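Long-range contacts in putative tagatose-6-phosphate ketose/aldose isomerase (Escherichia coli, PDB 3C3J), which is of unconfirmed function but is a sugar isomerase (SIS) domain protein with two such domains in one chain: residues I28-N33 against L159-E164; I138-A143 against T177-S182. All blocks are in the same frame, centred on the assembly; numbering follows the deposited sequence.

Overall arrangement
The chain enters contact 1 early, at residues 28-33 on the long helix 23-49. It then runs through most of the first parallel sheet, whose strand order is 2-1-3-4-5. At 138-143 it leaves strand 133-139 and starts contact 2. Residues 159-164, on the neighbouring edge strand and the loop after it, return to the helix and close contact 1. Helix 174-187 follows, and its residues 177-182 close contact 2. The two loops therefore cross. Their centres lie about 7 Å apart, and the contacts are joined by a probable hydrogen bond between Ser30 OG and Ser182 OG. Contact 1 ties helix 23-49 to the sheet edge; contact 2 ties helix 174-187 to inner strand 133-139.

Contact 1. Residues I28-N33 against L159-E164; sequences IRSLTN and LLMPAE
Ser30 and Pro162 bring the two backbones nearest, with their CA atoms 6.0 Å apart. Residues 28-33 are a piece of helix 23-49. Residues 159-164 start on edge strand 159-160, turn through Met161 and Pro162, and enter a short 3-10 segment. Side chains and a water, not backbone hydrogen bonds, join the two. Arg29 and Glu164 reach toward each other tip to tip. Arg29 NE donates to Glu164 OE2 at 2.8 Å, on the syn lone pair. Arg29 NH1 donates to Glu164 OE1 at 2.9 Å. The grip is side-on, and the guanidinium and carboxylate planes are only 29° apart. The Arg29 chain turns at chi3 (55°), which places NE toward the acid. Pro162 packs beside this pair: its CD meets Ser30 CB at 3.7 Å and its CB lies obliquely to the guanidinium. The chi1 of Ser30 (-168°) sets OG beside the carbonyl carbon, where it meets the bridging water and lies 3.7 Å from SE of selenomethionine Met161. That water is 2.7 Å from Ser30 OG and donates to Leu160 O at 2.7 Å; its bond from Asn33 ND2 is weak. Ser30 OG also bonds Ser182 OG of helix 174-187. The contact thus ties helix 23-49 to the sheet edge. Its two-point ion pair fixes the rotation of the carboxylate and probably keeps both groups charged.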
ATOM      1  N   ILE A  28     -14.244 -11.878 -22.344  1.00 13.08           N
ATOM      2  CA  ILE A  28     -15.612 -12.181 -22.755  1.00 13.83           C
ATOM      3  C   ILE A  28     -15.917 -13.685 -22.624  1.00 13.47           C
ATOM      4  O   ILE A  28     -17.000 -14.048 -22.212  1.00 13.29           O
ATOM      5  CB  ILE A  28     -15.915 -11.586 -24.155  1.00 13.25           C
ATOM      6  CG1 ILE A  28     -15.722 -10.075 -24.114  1.00 14.95           C
ATOM      7  CG2 ILE A  28     -17.346 -11.875 -24.558  1.00 13.27           C
ATOM      8  CD1 ILE A  28     -16.381  -9.400 -22.895  1.00 15.23           C
ATOM      9  N   ARG A  29     -14.929 -14.533 -22.898  1.00 13.75           N
ATOM     10  CA  ARG A  29     -15.012 -15.951 -22.648  1.00 14.06           C
ATOM     11  C   ARG A  29     -15.286 -16.211 -21.172  1.00 13.69           C
ATOM     12  O   ARG A  29     -16.171 -16.999 -20.847  1.00 13.06           O
ATOM     13  CB  ARG A  29     -13.724 -16.660 -23.090  1.00 14.11           C
ATOM     14  CG  ARG A  29     -13.766 -17.086 -24.540  1.00 15.27           C
ATOM     15  CD  ARG A  29     -12.411 -17.432 -25.123  1.00 14.92           C
ATOM     16  NE  ARG A  29     -11.634 -18.452 -24.413  1.00 16.46           N
ATOM     17  CZ  ARG A  29     -11.858 -19.757 -24.455  1.00 14.92           C
ATOM     18  NH1 ARG A  29     -11.044 -20.580 -23.803  1.00 15.21           N
ATOM     19  NH2 ARG A  29     -12.912 -20.258 -25.089  1.00 16.12           N
ATOM     20  N   SER A  30     -14.590 -15.506 -20.277  1.00 13.45           N
ATOM     21  CA  SER A  30     -14.805 -15.775 -18.861  1.00 14.49           C
ATOM     22  C   SER A  30     -16.218 -15.337 -18.424  1.00 14.17           C
ATOM     23  O   SER A  30     -16.902 -16.072 -17.688  1.00 13.20           O
ATOM     24  CB  SER A  30     -13.766 -15.109 -17.975  1.00 14.21           C
ATOM     25  OG  SER A  30     -13.900 -15.656 -16.677  1.00 15.84           O
ATOM     26  N   LEU A  31     -16.635 -14.148 -18.861  1.00 14.64           N
ATOM     27  CA  LEU A  31     -17.948 -13.589 -18.459  1.00 15.50           C
ATOM     28  C   LEU A  31     -19.117 -14.374 -19.044  1.00 15.50           C
ATOM     29  O   LEU A  31     -20.132 -14.556 -18.373  1.00 14.69           O
ATOM     30  CB  LEU A  31     -18.038 -12.098 -18.824  1.00 15.51           C
ATOM     31  CG  LEU A  31     -17.483 -11.135 -17.742  1.00 16.57           C
ATOM     32  CD1 LEU A  31     -16.122 -11.575 -17.197  1.00 16.92           C
ATOM     33  CD2 LEU A  31     -17.460  -9.669 -18.212  1.00 16.94           C
ATOM     34  N   THR A  32     -18.967 -14.871 -20.272  1.00 15.73           N
ATOM     35  CA  THR A  32     -19.966 -15.796 -20.829  1.00 16.81           C
ATOM     36  C   THR A  32     -19.998 -17.138 -20.053  1.00 17.06           C
ATOM     37  O   THR A  32     -21.061 -17.697 -19.825  1.00 16.61           O
ATOM     38  CB  THR A  32     -19.858 -15.949 -22.411  1.00 16.94           C
ATOM     39  OG1 THR A  32     -18.631 -16.543 -22.765  1.00 20.00           O
ATOM     40  CG2 THR A  32     -19.890 -14.612 -23.072  1.00 17.67           C
ATOM     41  N   ASN A  33     -18.855 -17.618 -19.585  1.00 16.67           N
ATOM     42  CA  ASN A  33     -18.856 -18.781 -18.679  1.00 17.62           C
ATOM     43  C   ASN A  33     -19.604 -18.524 -17.362  1.00 17.12           C
ATOM     44  O   ASN A  33     -20.331 -19.376 -16.854  1.00 16.28           O
ATOM     45  CB  ASN A  33     -17.443 -19.228 -18.375  1.00 17.91           C
ATOM     46  CG  ASN A  33     -17.406 -20.562 -17.693  1.00 21.02           C
ATOM     47  OD1 ASN A  33     -17.959 -21.550 -18.209  1.00 24.34           O
ATOM     48  ND2 ASN A  33     -16.776 -20.613 -16.516  1.00 22.70           N
ATOM     49  N   LEU A 159     -14.124 -20.903  -9.228  1.00 19.15           N
ATOM     50  CA  LEU A 159     -14.371 -20.409 -10.558  1.00 18.26           C
ATOM     51  C   LEU A 159     -13.077 -20.526 -11.378  1.00 17.18           C
ATOM     52  O   LEU A 159     -12.049 -19.930 -11.056  1.00 16.15           O
ATOM     53  CB  LEU A 159     -14.873 -18.987 -10.455  1.00 18.32           C
ATOM     54  CG  LEU A 159     -15.291 -18.222 -11.677  1.00 20.37           C
ATOM     55  CD1 LEU A 159     -16.355 -19.002 -12.472  1.00 22.41           C
ATOM     56  CD2 LEU A 159     -15.814 -16.848 -11.156  1.00 20.69           C
ATOM     57  N   LEU A 160     -13.157 -21.291 -12.447  1.00 16.55           N
ATOM     58  CA  LEU A 160     -12.014 -21.534 -13.319  1.00 16.46           C
ATOM     59  C   LEU A 160     -11.968 -20.527 -14.464  1.00 16.11           C
ATOM     60  O   LEU A 160     -12.990 -20.291 -15.130  1.00 16.79           O
ATOM     61  CB  LEU A 160     -12.113 -22.956 -13.871  1.00 16.82           C
ATOM     62  CG  LEU A 160     -10.895 -23.513 -14.603  1.00 17.01           C
ATOM     63  CD1 LEU A 160      -9.665 -23.601 -13.693  1.00 18.35           C
ATOM     64  CD2 LEU A 160     -11.259 -24.904 -15.200  1.00 17.02           C
HETATM   65  N   MSE A 161     -10.795 -19.955 -14.717  1.00 15.52           N
HETATM   66  CA  MSE A 161     -10.634 -18.963 -15.794  1.00 15.45           C
HETATM   67  C   MSE A 161     -10.433 -19.733 -17.105  1.00 15.42           C
HETATM   68  O   MSE A 161     -10.135 -20.946 -17.061  1.00 14.80           O
HETATM   69  CB  MSE A 161      -9.435 -18.054 -15.515  1.00 15.29           C
HETATM   70  CG  MSE A 161      -9.544 -17.227 -14.269  1.00 16.21           C
HETATM   71 SE   MSE A 161     -11.076 -16.006 -14.306  1.00 22.37          SE
HETATM   72  CE  MSE A 161     -12.510 -17.090 -13.468  1.00 14.98           C
ATOM     73  N   PRO A 162     -10.624 -19.065 -18.264  1.00 15.05           N
ATOM     74  CA  PRO A 162     -10.344 -19.746 -19.531  1.00 14.55           C
ATOM     75  C   PRO A 162      -8.899 -20.249 -19.617  1.00 14.63           C
ATOM     76  O   PRO A 162      -7.976 -19.641 -19.074  1.00 13.79           O
ATOM     77  CB  PRO A 162     -10.650 -18.675 -20.588  1.00 14.70           C
ATOM     78  CG  PRO A 162     -11.622 -17.729 -19.853  1.00 15.30           C
ATOM     79  CD  PRO A 162     -11.109 -17.697 -18.481  1.00 14.67           C
ATOM     80  N   ALA A 163      -8.728 -21.384 -20.272  1.00 14.40           N
ATOM     81  CA  ALA A 163      -7.449 -22.086 -20.317  1.00 14.51           C
ATOM     82  C   ALA A 163      -6.283 -21.222 -20.782  1.00 14.32           C
ATOM     83  O   ALA A 163      -5.187 -21.343 -20.245  1.00 15.11           O
ATOM     84  CB  ALA A 163      -7.558 -23.317 -21.183  1.00 15.00           C
ATOM     85  N   GLU A 164      -6.508 -20.341 -21.760  1.00 14.42           N
ATOM     86  CA  GLU A 164      -5.421 -19.510 -22.285  1.00 15.25           C
ATOM     87  C   GLU A 164      -4.870 -18.512 -21.281  1.00 14.98           C
ATOM     88  O   GLU A 164      -3.782 -17.966 -21.490  1.00 16.61           O
ATOM     89  CB  GLU A 164      -5.829 -18.760 -23.560  1.00 14.98           C
ATOM     90  CG  GLU A 164      -6.853 -17.590 -23.384  1.00 14.61           C
ATOM     91  CD  GLU A 164      -8.299 -18.027 -23.425  1.00 15.72           C
ATOM     92  OE1 GLU A 164      -8.576 -19.190 -23.077  1.00 15.92           O
ATOM     93  OE2 GLU A 164      -9.157 -17.193 -23.823  1.00 16.27           O
TER
HETATM   94  O   HOH W   1     -14.349 -18.357 -16.499  1.00 27.37           O

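Contact 2. Residues I138-A143 against T177-S182; sequences ITCNEA and TTMMAS
Ile138 and Met179 meet at a peptide carbonyl: Met179 SE stands above one face of the Ile138 C=O, well out of its plane. The setting is the alpha/beta fold of a SIS domain, where helix 174-187 packs against the C-terminal end of strand 133-139 in a parallel sheet. No aromatic ring takes part; the other flat group that matters is the carbonyl of Thr178. Ser182 OG and Ser182 N come to it from opposite faces of the plane, at 2.6 Å and 2.9 Å from Thr178 O. OG stands above the carbonyl plane, 36° out of it. This hydroxyl is tied back to its own helix and also meets Ser30 OG of helix 23-49. Met179 is modelled as selenomethionine. Its side chain and that of Ile138 slide past each other in opposite directions. Ile138 CG2 is the branch that touches, 3.8 Å from Met179 CG. Cys140, just past the strand, adds SG at 4.2 Å from the same Met179 CG. Ser64 and Ile67 of helix 63-79 also touch Met179, so its side chain is buried between that helix and the strand end. Met179 CG-SE runs on extended (chi2 -173°), and the chain bends only at chi3. This carries CE away from the strand carbonyl: Ile138 O sits 3.2 Å from Met179 SE, roughly opposite the SE-CE bond, with a CE-SE...O angle near 150°.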
ATOM      1  N   ILE A 138     -10.661 -17.941  -7.418  1.00 13.93           N
ATOM      2  CA  ILE A 138     -10.729 -17.548  -8.826  1.00 13.72           C
ATOM      3  C   ILE A 138      -9.333 -17.836  -9.348  1.00 13.63           C
ATOM      4  O   ILE A 138      -8.350 -17.175  -8.955  1.00 13.99           O
ATOM      5  CB  ILE A 138     -11.138 -16.070  -8.985  1.00 14.10           C
ATOM      6  CG1 ILE A 138     -12.524 -15.856  -8.368  1.00 13.34           C
ATOM      7  CG2 ILE A 138     -11.117 -15.635 -10.459  1.00 14.24           C
ATOM      8  CD1 ILE A 138     -13.105 -14.391  -8.426  1.00 12.92           C
ATOM      9  N   THR A 139      -9.242 -18.838 -10.210  1.00 13.16           N
ATOM     10  CA  THR A 139      -7.965 -19.460 -10.543  1.00 14.57           C
ATOM     11  C   THR A 139      -7.888 -19.934 -12.013  1.00 14.54           C
ATOM     12  O   THR A 139      -8.903 -20.225 -12.641  1.00 13.53           O
ATOM     13  CB  THR A 139      -7.681 -20.633  -9.536  1.00 14.51           C
ATOM     14  OG1 THR A 139      -6.392 -21.201  -9.776  1.00 16.95           O
ATOM     15  CG2 THR A 139      -8.760 -21.726  -9.623  1.00 14.92           C
ATOM     16  N   CYS A 140      -6.666 -20.012 -12.534  1.00 15.36           N
ATOM     17  CA  CYS A 140      -6.428 -20.363 -13.939  1.00 16.75           C
ATOM     18  C   CYS A 140      -5.983 -21.812 -14.183  1.00 18.14           C
ATOM     19  O   CYS A 140      -5.760 -22.185 -15.332  1.00 19.19           O
ATOM     20  CB  CYS A 140      -5.418 -19.375 -14.570  1.00 16.30           C
ATOM     21  SG  CYS A 140      -5.881 -17.620 -14.358  1.00 18.50           S
ATOM     22  N   ASN A 141      -5.927 -22.641 -13.136  1.00 18.64           N
ATOM     23  CA  ASN A 141      -5.428 -24.011 -13.228  1.00 19.27           C
ATOM     24  C   ASN A 141      -6.399 -25.015 -12.612  1.00 19.08           C
ATOM     25  O   ASN A 141      -6.580 -25.078 -11.392  1.00 18.67           O
ATOM     26  CB  ASN A 141      -4.050 -24.095 -12.539  1.00 20.17           C
ATOM     27  CG  ASN A 141      -3.370 -25.446 -12.697  1.00 20.09           C
ATOM     28  OD1 ASN A 141      -3.702 -26.226 -13.585  1.00 21.98           O
ATOM     29  ND2 ASN A 141      -2.360 -25.701 -11.859  1.00 21.68           N
ATOM     30  N   GLU A 142      -7.040 -25.809 -13.461  1.00 19.56           N
ATOM     31  CA  GLU A 142      -8.019 -26.796 -13.015  1.00 20.30           C
ATOM     32  C   GLU A 142      -7.409 -27.834 -12.033  1.00 20.28           C
ATOM     33  O   GLU A 142      -8.078 -28.323 -11.111  1.00 20.90           O
ATOM     34  CB  GLU A 142      -8.627 -27.498 -14.248  1.00 20.32           C
ATOM     35  CG  GLU A 142      -9.533 -28.674 -13.916  1.00 21.43           C
ATOM     36  CD  GLU A 142      -8.772 -29.973 -13.622  1.00 20.74           C
ATOM     37  OE1 GLU A 142      -7.541 -30.074 -13.864  1.00 27.03           O
ATOM     38  OE2 GLU A 142      -9.411 -30.896 -13.132  1.00 25.03           O
ATOM     39  N   ALA A 143      -6.136 -28.130 -12.231  1.00 20.21           N
ATOM     40  CA  ALA A 143      -5.444 -29.147 -11.442  1.00 20.82           C
ATOM     41  C   ALA A 143      -4.776 -28.569 -10.173  1.00 21.03           C
ATOM     42  O   ALA A 143      -4.227 -29.324  -9.379  1.00 21.68           O
ATOM     43  CB  ALA A 143      -4.414 -29.847 -12.303  1.00 20.27           C
ATOM     44  N   THR A 177      -5.893  -9.766 -15.447  1.00 13.07           N
ATOM     45  CA  THR A 177      -7.037  -9.018 -15.978  1.00 12.98           C
ATOM     46  C   THR A 177      -8.307  -9.889 -16.067  1.00 12.74           C
ATOM     47  O   THR A 177      -9.421  -9.413 -15.765  1.00 11.91           O
ATOM     48  CB  THR A 177      -6.708  -8.320 -17.310  1.00 12.88           C
ATOM     49  OG1 THR A 177      -6.346  -9.306 -18.296  1.00 11.77           O
ATOM     50  CG2 THR A 177      -5.585  -7.241 -17.086  1.00 11.76           C
ATOM     51  N   THR A 178      -8.162 -11.167 -16.402  1.00 12.79           N
ATOM     52  CA  THR A 178      -9.349 -12.009 -16.520  1.00 13.15           C
ATOM     53  C   THR A 178      -9.943 -12.335 -15.147  1.00 13.30           C
ATOM     54  O   THR A 178     -11.172 -12.294 -14.959  1.00 12.51           O
ATOM     55  CB  THR A 178      -9.094 -13.277 -17.399  1.00 13.27           C
ATOM     56  OG1 THR A 178      -8.485 -12.880 -18.641  1.00 13.82           O
ATOM     57  CG2 THR A 178     -10.428 -14.007 -17.678  1.00 12.80           C
HETATM   58  N   MSE A 179      -9.077 -12.577 -14.166  1.00 14.51           N
HETATM   59  CA  MSE A 179      -9.524 -12.774 -12.792  1.00 15.93           C
HETATM   60  C   MSE A 179     -10.223 -11.532 -12.257  1.00 14.81           C
HETATM   61  O   MSE A 179     -11.255 -11.655 -11.608  1.00 13.51           O
HETATM   62  CB  MSE A 179      -8.353 -13.179 -11.881  1.00 16.60           C
HETATM   63  CG  MSE A 179      -7.901 -14.615 -12.134  1.00 17.96           C
HETATM   64 SE   MSE A 179      -6.542 -15.271 -10.866  1.00 29.38          SE
HETATM   65  CE  MSE A 179      -5.245 -13.881 -11.064  1.00 13.91           C
HETATM   66  N   MSE A 180      -9.676 -10.351 -12.560  1.00 14.75           N
HETATM   67  CA  MSE A 180     -10.254  -9.107 -12.112  1.00 15.65           C
HETATM   68  C   MSE A 180     -11.653  -8.860 -12.690  1.00 14.10           C
HETATM   69  O   MSE A 180     -12.581  -8.507 -11.966  1.00 12.84           O
HETATM   70  CB  MSE A 180      -9.342  -7.926 -12.442  1.00 15.68           C
HETATM   71  CG  MSE A 180      -9.876  -6.622 -11.888  1.00 17.10           C
HETATM   72 SE   MSE A 180      -8.461  -5.300 -11.666  1.00 23.76          SE
HETATM   73  CE  MSE A 180      -7.767  -5.224 -13.536  1.00 17.63           C
ATOM     74  N   ALA A 181     -11.784  -9.030 -14.001  1.00 13.73           N
ATOM     75  CA  ALA A 181     -13.073  -8.885 -14.694  1.00 13.73           C
ATOM     76  C   ALA A 181     -14.082  -9.895 -14.174  1.00 13.00           C
ATOM     77  O   ALA A 181     -15.255  -9.565 -13.985  1.00 12.46           O
ATOM     78  CB  ALA A 181     -12.891  -9.061 -16.198  1.00 12.64           C
ATOM     79  N   SER A 182     -13.620 -11.120 -13.923  1.00 13.50           N
ATOM     80  CA  SER A 182     -14.503 -12.165 -13.381  1.00 13.89           C
ATOM     81  C   SER A 182     -15.041 -11.797 -11.987  1.00 13.81           C
ATOM     82  O   SER A 182     -16.242 -11.919 -11.732  1.00 13.65           O
ATOM     83  CB  SER A 182     -13.807 -13.524 -13.355  1.00 14.14           C
ATOM     84  OG  SER A 182     -13.306 -13.833 -14.651  1.00 16.44           O
TER